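Local coordinates for kojibiose phosphorylase (Gut metagenome, PDB 6W0P), which belongs to glycoside hydrolase family 65, carbohydrate-active enzymes that join a β-rich N-terminal domain to a largely helical catalytic domain and a small C-terminal β domain, at residues A413-Q418 with K480-H485; T489-K494 with E599-K604; M535-D540 with L544-N549. One frame throughout, in Å; residues are numbered along the deposited sequence.

Overall arrangement
All three contacts lie within the helical central catalytic domain, on the same side of the chain's centre. Contact 1 closes first along the chain, before helix 487-504; contact 2 then joins that helix to 599-604, at the start of helix 603-613, and contact 3 is nested inside the loop so formed. Contacts 2 and 3 are the closest pair, their centres about 10 Å apart, against about 16 Å for contacts 1 and 3 and 19 Å for contacts 1 and 2. Phe601 touches Phe546, while Asn549 packs on Lys480 and Val483. Loops and helix ends distant in sequence thus form one continuous patch, which meets the second subunit at contact 1.

Contact 1 (A413-Q418 with K480-H485); sequences ASTQFQ and KLMVNH
Thr415 meets Leu481 and Met482 through a single methyl group, which makes this a small, buried and wholly apolar touch between two loops whose backbones stay well apart, with 7.1 Å between Thr415 CA and Met482 CA. The CB of Thr415 faces the 480-485 loop but lies too far back to touch it, and its two branches then part company. OG1 sits between the backbone N and the carbonyl carbon (chi1 62°) and turns back to its own chain, where it hydrogen-bonds chiefly to Gln411 O at the end of helix 410-413; His412 O is within bonding distance too, the one hydroxyl proton being at most shared between them. CG2 extends the other way, across the gap. It meets Leu481 CD1 at 4.1 Å and, on a neighbouring side, the sulfur of Met482, with CG2 to SD at 4.2 Å. The Thr415 and Leu481 side chains cross at about a right angle and meet methyl to methyl. Leu481 reaches this point because its CG lies opposite the backbone N (chi1 168°), which brings CD1 forward although CB does not aim at Thr415. Around the touch, Leu481 also packs on Gln411 and on Trp410 of the second subunit, and Met482 on Tyr580 of that subunit, placing the contact beside the dimer interface. Backbone bonds from Thr415 to Met474 and from Val483 to Val473 tie both loops to the same intervening chain. Met482 has left-handed backbone angles, and with Val483 it faces Val473: this is a G1 beta bulge, in the loop that leads from strand 468-469 into helix 487-504 of the family 65 catalytic domain.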
loop_
_atom_site.group_PDB
_atom_site.type_symbol
_atom_site.label_atom_id
_atom_site.label_comp_id
_atom_site.label_asym_id
_atom_site.label_seq_id
_atom_site.Cartn_x
_atom_site.Cartn_y
_atom_site.Cartn_z
ATOM N N ALA A 413 -5.895 -7.570 -4.944
ATOM C CA ALA A 413 -7.136 -8.097 -4.312
ATOM C C ALA A 413 -8.363 -7.291 -4.738
ATOM O O ALA A 413 -9.432 -7.901 -4.797
ATOM C CB ALA A 413 -7.042 -8.170 -2.802
ATOM N N SER A 414 -8.221 -6.005 -5.047
ATOM C CA SER A 414 -9.359 -5.123 -5.429
ATOM C C SER A 414 -9.504 -5.069 -6.953
ATOM O O SER A 414 -10.537 -4.536 -7.440
ATOM C CB SER A 414 -9.219 -3.742 -4.862
ATOM O OG SER A 414 -9.190 -3.784 -3.442
ATOM N N THR A 415 -8.540 -5.605 -7.706
ATOM C CA THR A 415 -8.429 -5.298 -9.156
ATOM C C THR A 415 -8.562 -6.524 -10.063
ATOM O O THR A 415 -8.885 -6.295 -11.252
ATOM C CB THR A 415 -7.117 -4.572 -9.445
ATOM O OG1 THR A 415 -6.056 -5.454 -9.095
ATOM C CG2 THR A 415 -7.034 -3.270 -8.691
ATOM N N GLN A 416 -8.320 -7.732 -9.559
ATOM C CA GLN A 416 -8.161 -8.954 -10.391
ATOM C C GLN A 416 -9.354 -9.878 -10.159
ATOM O O GLN A 416 -9.495 -10.390 -9.037
ATOM C CB GLN A 416 -6.868 -9.700 -10.055
ATOM C CG GLN A 416 -5.593 -9.009 -10.521
ATOM C CD GLN A 416 -4.388 -9.861 -10.200
ATOM O OE1 GLN A 416 -4.111 -10.116 -9.028
ATOM N NE2 GLN A 416 -3.757 -10.403 -11.239
ATOM N N PHE A 417 -10.157 -10.132 -11.190
ATOM C CA PHE A 417 -11.348 -11.014 -11.068
ATOM C C PHE A 417 -11.073 -12.356 -11.742
ATOM O O PHE A 417 -12.006 -13.178 -11.819
ATOM C CB PHE A 417 -12.590 -10.233 -11.511
ATOM C CG PHE A 417 -12.655 -8.897 -10.818
ATOM C CD1 PHE A 417 -12.497 -8.806 -9.447
ATOM C CD2 PHE A 417 -12.776 -7.724 -11.535
ATOM C CE1 PHE A 417 -12.508 -7.572 -8.807
ATOM C CE2 PHE A 417 -12.795 -6.492 -10.898
ATOM C CZ PHE A 417 -12.654 -6.416 -9.537
ATOM N N GLN A 418 -9.818 -12.611 -12.127
ATOM C CA GLN A 418 -9.398 -13.916 -12.704
ATOM C C GLN A 418 -9.791 -15.058 -11.774
ATOM O O GLN A 418 -10.052 -16.140 -12.270
ATOM C CB GLN A 418 -7.897 -13.962 -13.060
ATOM C CG GLN A 418 -6.931 -13.739 -11.900
ATOM C CD GLN A 418 -5.586 -13.203 -12.349
ATOM O OE1 GLN A 418 -5.495 -12.359 -13.238
ATOM N NE2 GLN A 418 -4.529 -13.700 -11.741
ATOM N N LYS A 480 0.090 -4.192 -15.335
ATOM C CA LYS A 480 -0.944 -3.212 -15.776
ATOM C C LYS A 480 -2.005 -3.055 -14.683
ATOM O O LYS A 480 -2.825 -4.000 -14.505
ATOM C CB LYS A 480 -1.549 -3.631 -17.115
ATOM C CG LYS A 480 -0.691 -3.244 -18.304
ATOM C CD LYS A 480 -0.607 -1.738 -18.506
ATOM C CE LYS A 480 0.659 -1.312 -19.210
ATOM N NZ LYS A 480 1.874 -1.869 -18.560
ATOM N N LEU A 481 -1.995 -1.895 -14.024
ATOM C CA LEU A 481 -2.778 -1.592 -12.794
ATOM C C LEU A 481 -3.770 -0.439 -13.021
ATOM O O LEU A 481 -3.359 0.621 -13.494
ATOM C CB LEU A 481 -1.791 -1.268 -11.668
ATOM C CG LEU A 481 -2.396 -0.666 -10.399
ATOM C CD1 LEU A 481 -3.463 -1.574 -9.802
ATOM C CD2 LEU A 481 -1.314 -0.360 -9.380
ATOM N N MET A 482 -5.040 -0.644 -12.662
ATOM C CA MET A 482 -6.116 0.381 -12.723
ATOM C C MET A 482 -6.281 0.767 -14.193
ATOM O O MET A 482 -6.406 1.977 -14.527
ATOM C CB MET A 482 -5.807 1.630 -11.887
ATOM C CG MET A 482 -5.727 1.386 -10.377
ATOM S SD MET A 482 -7.260 0.834 -9.625
ATOM C CE MET A 482 -8.415 2.072 -10.227
ATOM N N VAL A 483 -6.238 -0.240 -15.058
ATOM C CA VAL A 483 -6.547 -0.041 -16.496
ATOM C C VAL A 483 -8.034 -0.295 -16.706
ATOM O O VAL A 483 -8.673 -0.876 -15.814
ATOM C CB VAL A 483 -5.676 -0.930 -17.395
ATOM C CG1 VAL A 483 -4.220 -0.537 -17.261
ATOM C CG2 VAL A 483 -5.888 -2.414 -17.153
ATOM N N ASN A 484 -8.527 0.102 -17.870
ATOM C CA ASN A 484 -9.917 -0.109 -18.314
ATOM C C ASN A 484 -9.913 -0.979 -19.567
ATOM O O ASN A 484 -8.961 -0.900 -20.318
ATOM C CB ASN A 484 -10.601 1.225 -18.574
ATOM C CG ASN A 484 -10.452 2.193 -17.427
ATOM O OD1 ASN A 484 -10.630 1.826 -16.271
ATOM N ND2 ASN A 484 -10.192 3.443 -17.751
ATOM N N HIS A 485 -10.960 -1.784 -19.762
ATOM C CA HIS A 485 -11.149 -2.613 -20.973
ATOM C C HIS A 485 -9.974 -3.593 -21.087
ATOM O O HIS A 485 -9.436 -3.758 -22.227
ATOM C CB HIS A 485 -11.292 -1.709 -22.202
ATOM C CG HIS A 485 -12.220 -0.559 -21.997
ATOM N ND1 HIS A 485 -13.382 -0.690 -21.288
ATOM C CD2 HIS A 485 -12.172 0.731 -22.429
ATOM C CE1 HIS A 485 -14.041 0.459 -21.323
ATOM N NE2 HIS A 485 -13.306 1.358 -21.995
#

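Contact 2 (T489-K494 with E599-K604); sequences TNFMAK and EEFSQK
An aromatic cluster within the helical catalytic domain brings Phe491, on helix 487-504, against Phe601, in the loop between helices 590-596 and 603-613. The contact is at the surface and depends entirely on long side chains, since even the closest CA atoms, those of Phe491 and Glu600, are 12.8 Å apart. The two phenylalanines come from opposite directions. Phe491 has CG opposite its backbone N (chi1 -173°), a torsion that sends the ring outward from the helix to meet Phe601, which reaches about as far from the other side. Phe593 of helix 590-596 knits the pair together: its ring stacks with that of Phe491 and is also touched by Phe601, which packs on Met594 as well. Beside the rings, Glu600 adds a marginal contact; it is modelled in two conformers, so its salt bridge from OE1 to Lys495, seen in one of them, is tentative. Ser602 then starts helix 603-613 as its N-cap, its side chain capping a backbone N while its own N donates to Gln605 OE1, a reciprocal pattern consistent with a capping box. Between the two rings themselves, CZ of Phe491 lies at the edge of the Phe601 ring, near its plane, and approaches Phe601 CZ to 3.8 Å; the adjoining CE2 of Phe491 is 4.0 Å from that same Phe601 CZ.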
loop_
_atom_site.group_PDB
_atom_site.type_symbol
_atom_site.label_atom_id
_atom_site.label_comp_id
_atom_site.label_asym_id
_atom_site.label_seq_id
_atom_site.Cartn_x
_atom_site.Cartn_y
_atom_site.Cartn_z
ATOM N N THR A 489 -10.210 -9.846 -18.788
ATOM C CA THR A 489 -11.332 -9.621 -17.837
ATOM C C THR A 489 -12.679 -9.615 -18.594
ATOM O O THR A 489 -13.614 -10.358 -18.192
ATOM C CB THR A 489 -11.075 -8.340 -17.033
ATOM O OG1 THR A 489 -9.819 -8.446 -16.353
ATOM C CG2 THR A 489 -12.187 -8.030 -16.058
ATOM N N ASN A 490 -12.787 -8.825 -19.668
ATOM C CA ASN A 490 -14.071 -8.602 -20.377
ATOM C C ASN A 490 -14.444 -9.882 -21.131
ATOM O O ASN A 490 -15.618 -10.298 -21.054
ATOM C CB ASN A 490 -14.012 -7.387 -21.305
ATOM C CG ASN A 490 -13.920 -6.090 -20.535
ATOM O OD1 ASN A 490 -13.608 -6.098 -19.353
ATOM N ND2 ASN A 490 -14.159 -4.977 -21.215
ATOM N N PHE A 491 -13.467 -10.472 -21.815
ATOM C CA PHE A 491 -13.649 -11.695 -22.622
ATOM C C PHE A 491 -14.165 -12.804 -21.703
ATOM O O PHE A 491 -15.235 -13.384 -21.992
ATOM C CB PHE A 491 -12.342 -12.077 -23.317
ATOM C CG PHE A 491 -12.452 -13.221 -24.288
ATOM C CD1 PHE A 491 -12.277 -14.527 -23.869
ATOM C CD2 PHE A 491 -12.695 -12.988 -25.629
ATOM C CE1 PHE A 491 -12.377 -15.575 -24.768
ATOM C CE2 PHE A 491 -12.762 -14.037 -26.532
ATOM C CZ PHE A 491 -12.592 -15.329 -26.098
ATOM N N MET A 492 -13.448 -13.072 -20.612
ATOM C CA MET A 492 -13.810 -14.182 -19.693
ATOM C C MET A 492 -15.182 -13.915 -19.030
ATOM O O MET A 492 -15.903 -14.902 -18.805
ATOM C CB MET A 492 -12.728 -14.383 -18.631
ATOM C CG MET A 492 -11.413 -14.861 -19.205
ATOM S SD MET A 492 -11.576 -16.402 -20.128
ATOM C CE MET A 492 -11.797 -17.541 -18.762
ATOM N N ALA A 493 -15.507 -12.656 -18.690
ATOM C CA ALA A 493 -16.808 -12.248 -18.114
ATOM C C ALA A 493 -17.926 -12.530 -19.128
ATOM O O ALA A 493 -18.963 -13.141 -18.763
ATOM C CB ALA A 493 -16.775 -10.787 -17.731
ATOM N N LYS A 494 -17.738 -12.081 -20.368
ATOM C CA LYS A 494 -18.681 -12.336 -21.485
ATOM C C LYS A 494 -18.851 -13.851 -21.656
ATOM O O LYS A 494 -20.016 -14.286 -21.774
ATOM C CB LYS A 494 -18.197 -11.650 -22.756
ATOM C CG LYS A 494 -19.180 -11.709 -23.913
ATOM C CD LYS A 494 -18.732 -11.001 -25.185
ATOM C CE LYS A 494 -19.760 -11.158 -26.290
ATOM N NZ LYS A 494 -19.625 -10.086 -27.304
ATOM N N GLU A 599 -9.420 -23.489 -29.320
ATOM C CA GLU A 599 -10.272 -24.117 -30.374
ATOM C C GLU A 599 -10.996 -23.055 -31.219
ATOM O O GLU A 599 -11.339 -23.376 -32.349
ATOM C CB GLU A 599 -11.245 -25.155 -29.791
ATOM C CG GLU A 599 -12.476 -24.594 -29.072
ATOM C CD GLU A 599 -12.296 -24.366 -27.581
ATOM O OE1 GLU A 599 -11.113 -24.419 -27.097
ATOM O OE2 GLU A 599 -13.320 -24.113 -26.895
ATOM N N GLU A 600 -11.209 -21.830 -30.733
ATOM C CA GLU A 600 -11.996 -20.778 -31.437
ATOM C C GLU A 600 -11.096 -19.851 -32.261
ATOM O O GLU A 600 -11.647 -19.005 -33.004
ATOM C CB GLU A 600 -12.767 -19.933 -30.427
ATOM C CG GLU A 600 -13.976 -20.652 -29.873
ATOM C CD GLU A 600 -14.447 -20.141 -28.530
ATOM O OE1 GLU A 600 -14.161 -18.960 -28.206
ATOM O OE2 GLU A 600 -15.092 -20.935 -27.816
ATOM N N PHE A 601 -9.773 -19.967 -32.138
ATOM C CA PHE A 601 -8.881 -18.989 -32.797
ATOM C C PHE A 601 -8.123 -19.674 -33.924
ATOM O O PHE A 601 -7.615 -20.771 -33.721
ATOM C CB PHE A 601 -7.979 -18.302 -31.780
ATOM C CG PHE A 601 -8.753 -17.454 -30.801
ATOM C CD1 PHE A 601 -9.403 -16.300 -31.219
ATOM C CD2 PHE A 601 -8.851 -17.825 -29.473
ATOM C CE1 PHE A 601 -10.131 -15.526 -30.326
ATOM C CE2 PHE A 601 -9.583 -17.058 -28.579
ATOM C CZ PHE A 601 -10.212 -15.910 -29.009
ATOM N N SER A 602 -8.059 -19.014 -35.078
ATOM C CA SER A 602 -7.390 -19.536 -36.291
ATOM C C SER A 602 -5.881 -19.488 -36.068
ATOM O O SER A 602 -5.436 -18.785 -35.105
ATOM C CB SER A 602 -7.804 -18.742 -37.493
ATOM O OG SER A 602 -7.333 -17.407 -37.424
ATOM N N GLN A 603 -5.128 -20.187 -36.913
ATOM C CA GLN A 603 -3.653 -20.109 -36.990
ATOM C C GLN A 603 -3.220 -18.645 -37.046
ATOM O O GLN A 603 -2.209 -18.295 -36.399
ATOM C CB GLN A 603 -3.118 -20.814 -38.238
ATOM C CG GLN A 603 -3.302 -22.318 -38.184
ATOM C CD GLN A 603 -2.533 -22.913 -37.032
ATOM O OE1 GLN A 603 -1.307 -22.816 -36.975
ATOM N NE2 GLN A 603 -3.253 -23.521 -36.101
ATOM N N LYS A 604 -3.905 -17.845 -37.855
ATOM C CA LYS A 604 -3.493 -16.449 -38.154
ATOM C C LYS A 604 -3.748 -15.561 -36.928
ATOM O O LYS A 604 -2.947 -14.663 -36.690
ATOM C CB LYS A 604 -4.232 -15.927 -39.391
ATOM C CG LYS A 604 -3.668 -16.422 -40.715
ATOM C CD LYS A 604 -4.410 -15.888 -41.928
ATOM C CE LYS A 604 -3.680 -16.182 -43.226
ATOM N NZ LYS A 604 -4.487 -15.783 -44.399
#

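Contact 3 (M535-D540 with L544-N549)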
loop_
_atom_site.group_PDB
_atom_site.type_symbol
_atom_site.label_atom_id
_atom_site.label_comp_id
_atom_site.label_asym_id
_atom_site.label_seq_id
_atom_site.Cartn_x
_atom_site.Cartn_y
_atom_site.Cartn_z
ATOM N N MET A 535 -20.384 -5.545 -24.148
ATOM C CA MET A 535 -19.063 -5.758 -23.513
ATOM C C MET A 535 -17.973 -5.264 -24.470
ATOM O O MET A 535 -17.954 -5.687 -25.642
ATOM C CB MET A 535 -18.836 -7.227 -23.150
ATOM C CG MET A 535 -17.543 -7.462 -22.396
ATOM S SD MET A 535 -17.529 -6.880 -20.687
ATOM C CE MET A 535 -18.716 -8.031 -20.003
ATOM N N VAL A 536 -17.134 -4.355 -23.979
ATOM C CA VAL A 536 -15.996 -3.814 -24.756
ATOM C C VAL A 536 -15.012 -4.966 -24.958
ATOM O O VAL A 536 -14.661 -5.622 -23.953
ATOM C CB VAL A 536 -15.325 -2.630 -24.045
ATOM C CG1 VAL A 536 -14.097 -2.179 -24.816
ATOM C CG2 VAL A 536 -16.288 -1.476 -23.836
ATOM N N ILE A 537 -14.638 -5.201 -26.215
ATOM C CA ILE A 537 -13.622 -6.195 -26.658
ATOM C C ILE A 537 -12.745 -5.496 -27.703
ATOM O O ILE A 537 -13.188 -5.386 -28.859
ATOM C CB ILE A 537 -14.266 -7.474 -27.246
ATOM C CG1 ILE A 537 -15.232 -8.160 -26.284
ATOM C CG2 ILE A 537 -13.181 -8.439 -27.719
ATOM C CD1 ILE A 537 -14.545 -8.742 -25.063
ATOM N N LEU A 538 -11.531 -5.090 -27.314
ATOM C CA LEU A 538 -10.604 -4.337 -28.190
ATOM C C LEU A 538 -9.975 -5.321 -29.186
ATOM O O LEU A 538 -8.898 -5.897 -28.901
ATOM C CB LEU A 538 -9.575 -3.611 -27.322
ATOM C CG LEU A 538 -10.158 -2.582 -26.361
ATOM C CD1 LEU A 538 -9.092 -2.072 -25.415
ATOM C CD2 LEU A 538 -10.803 -1.415 -27.123
ATOM N N TYR A 539 -10.675 -5.566 -30.290
ATOM C CA TYR A 539 -10.268 -6.545 -31.319
ATOM C C TYR A 539 -10.289 -5.837 -32.668
ATOM O O TYR A 539 -11.312 -5.201 -32.995
ATOM C CB TYR A 539 -11.180 -7.772 -31.337
ATOM C CG TYR A 539 -10.825 -8.735 -32.437
ATOM C CD1 TYR A 539 -9.636 -9.433 -32.373
ATOM C CD2 TYR A 539 -11.613 -8.898 -33.569
ATOM C CE1 TYR A 539 -9.256 -10.305 -33.382
ATOM C CE2 TYR A 539 -11.260 -9.786 -34.582
ATOM C CZ TYR A 539 -10.071 -10.490 -34.486
ATOM O OH TYR A 539 -9.635 -11.363 -35.434
ATOM N N ASP A 540 -9.190 -5.931 -33.409
ATOM C CA ASP A 540 -9.074 -5.311 -34.750
ATOM C C ASP A 540 -9.206 -6.416 -35.817
ATOM O O ASP A 540 -8.381 -7.329 -35.831
ATOM C CB ASP A 540 -7.797 -4.479 -34.805
ATOM C CG ASP A 540 -7.650 -3.770 -36.130
ATOM O OD1 ASP A 540 -8.146 -4.316 -37.138
ATOM O OD2 ASP A 540 -7.013 -2.706 -36.144
ATOM N N LEU A 544 -6.021 -8.671 -36.702
ATOM C CA LEU A 544 -6.404 -9.881 -35.927
ATOM C C LEU A 544 -5.894 -9.768 -34.470
ATOM O O LEU A 544 -5.895 -10.807 -33.785
ATOM C CB LEU A 544 -5.845 -11.149 -36.602
ATOM C CG LEU A 544 -6.137 -11.356 -38.092
ATOM C CD1 LEU A 544 -5.508 -12.647 -38.579
ATOM C CD2 LEU A 544 -7.638 -11.366 -38.393
ATOM N N LEU A 545 -5.491 -8.575 -34.003
ATOM C CA LEU A 545 -4.929 -8.385 -32.626
ATOM C C LEU A 545 -6.048 -8.065 -31.632
ATOM O O LEU A 545 -6.976 -7.327 -31.992
ATOM C CB LEU A 545 -3.886 -7.268 -32.621
ATOM C CG LEU A 545 -2.599 -7.548 -33.399
ATOM C CD1 LEU A 545 -1.730 -6.303 -33.487
ATOM C CD2 LEU A 545 -1.806 -8.680 -32.768
ATOM N N PHE A 546 -5.978 -8.625 -30.426
ATOM C CA PHE A 546 -6.631 -8.056 -29.219
ATOM C C PHE A 546 -5.675 -7.039 -28.604
ATOM O O PHE A 546 -4.428 -7.287 -28.600
ATOM C CB PHE A 546 -6.992 -9.132 -28.204
ATOM C CG PHE A 546 -8.037 -10.098 -28.692
ATOM C CD1 PHE A 546 -9.392 -9.829 -28.536
ATOM C CD2 PHE A 546 -7.663 -11.271 -29.322
ATOM C CE1 PHE A 546 -10.342 -10.728 -29.009
ATOM C CE2 PHE A 546 -8.616 -12.169 -29.767
ATOM C CZ PHE A 546 -9.952 -11.901 -29.608
ATOM N N GLU A 547 -6.209 -5.908 -28.147
ATOM C CA GLU A 547 -5.398 -4.926 -27.381
ATOM C C GLU A 547 -5.573 -5.303 -25.914
ATOM O O GLU A 547 -6.704 -5.474 -25.526
ATOM C CB GLU A 547 -5.799 -3.474 -27.673
ATOM C CG GLU A 547 -4.832 -2.470 -27.040
ATOM C CD GLU A 547 -5.103 -0.997 -27.314
ATOM O OE1 GLU A 547 -6.247 -0.659 -27.685
ATOM O OE2 GLU A 547 -4.191 -0.192 -27.105
ATOM N N GLN A 548 -4.481 -5.464 -25.166
ATOM C CA GLN A 548 -4.499 -6.051 -23.805
ATOM C C GLN A 548 -5.390 -5.209 -22.900
ATOM O O GLN A 548 -6.108 -5.793 -22.066
ATOM C CB GLN A 548 -3.092 -6.140 -23.211
ATOM C CG GLN A 548 -3.074 -6.950 -21.942
ATOM C CD GLN A 548 -1.677 -7.105 -21.415
ATOM O OE1 GLN A 548 -0.835 -7.744 -22.046
ATOM N NE2 GLN A 548 -1.443 -6.538 -20.243
ATOM N N ASN A 549 -5.297 -3.888 -23.030
ATOM C CA ASN A 549 -6.190 -2.942 -22.312
ATOM C C ASN A 549 -6.243 -1.633 -23.110
ATOM O O ASN A 549 -5.407 -1.458 -24.032
ATOM C CB ASN A 549 -5.770 -2.764 -20.848
ATOM C CG ASN A 549 -4.388 -2.169 -20.686
ATOM O OD1 ASN A 549 -3.476 -2.856 -20.212
ATOM N ND2 ASN A 549 -4.238 -0.895 -21.033
#
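A hairpin-like turn held by a single antiparallel bridge pairs Tyr539 with Phe546 as a non-hydrogen-bonded pair, their CA atoms 4.5 Å apart. Two backbone bonds flank the pair: Glu547 N donates to Leu538 O at 2.8 Å, and Asp540 N to Leu545 O at 3.0 Å. A weak bond from Leu544 N to Asp540 O closes the turn. The two arms run 136° apart and so diverge; Leu538 already centres an inverse gamma turn. Tyr539 and Phe546 rise on the same side. CD1 of Tyr539 stands over the middle of the Phe546 ring, 3.7 Å from Phe546 CE1, with the ring planes at 41°, while Ile537 CG2 touches the edge of that ring. With CG opposite its backbone N (chi1 176°), the tyrosine runs alongside Leu544, and its OH, 3.6 Å from Leu544 CD2, hydrogen-bonds to Gln605 of helix 603-613. Leu538 O also receives a CA-H contact from Phe546 CA, at 3.1 Å, and Leu545 O a similar one from Tyr539 CA. Each of these two carbonyls, next to the bridged pair, thus accepts an N-H and a weaker CA-H, so the main chain holds the turn while Tyr539 and Phe546 pack on one side, Phe546 meeting helix 590-596.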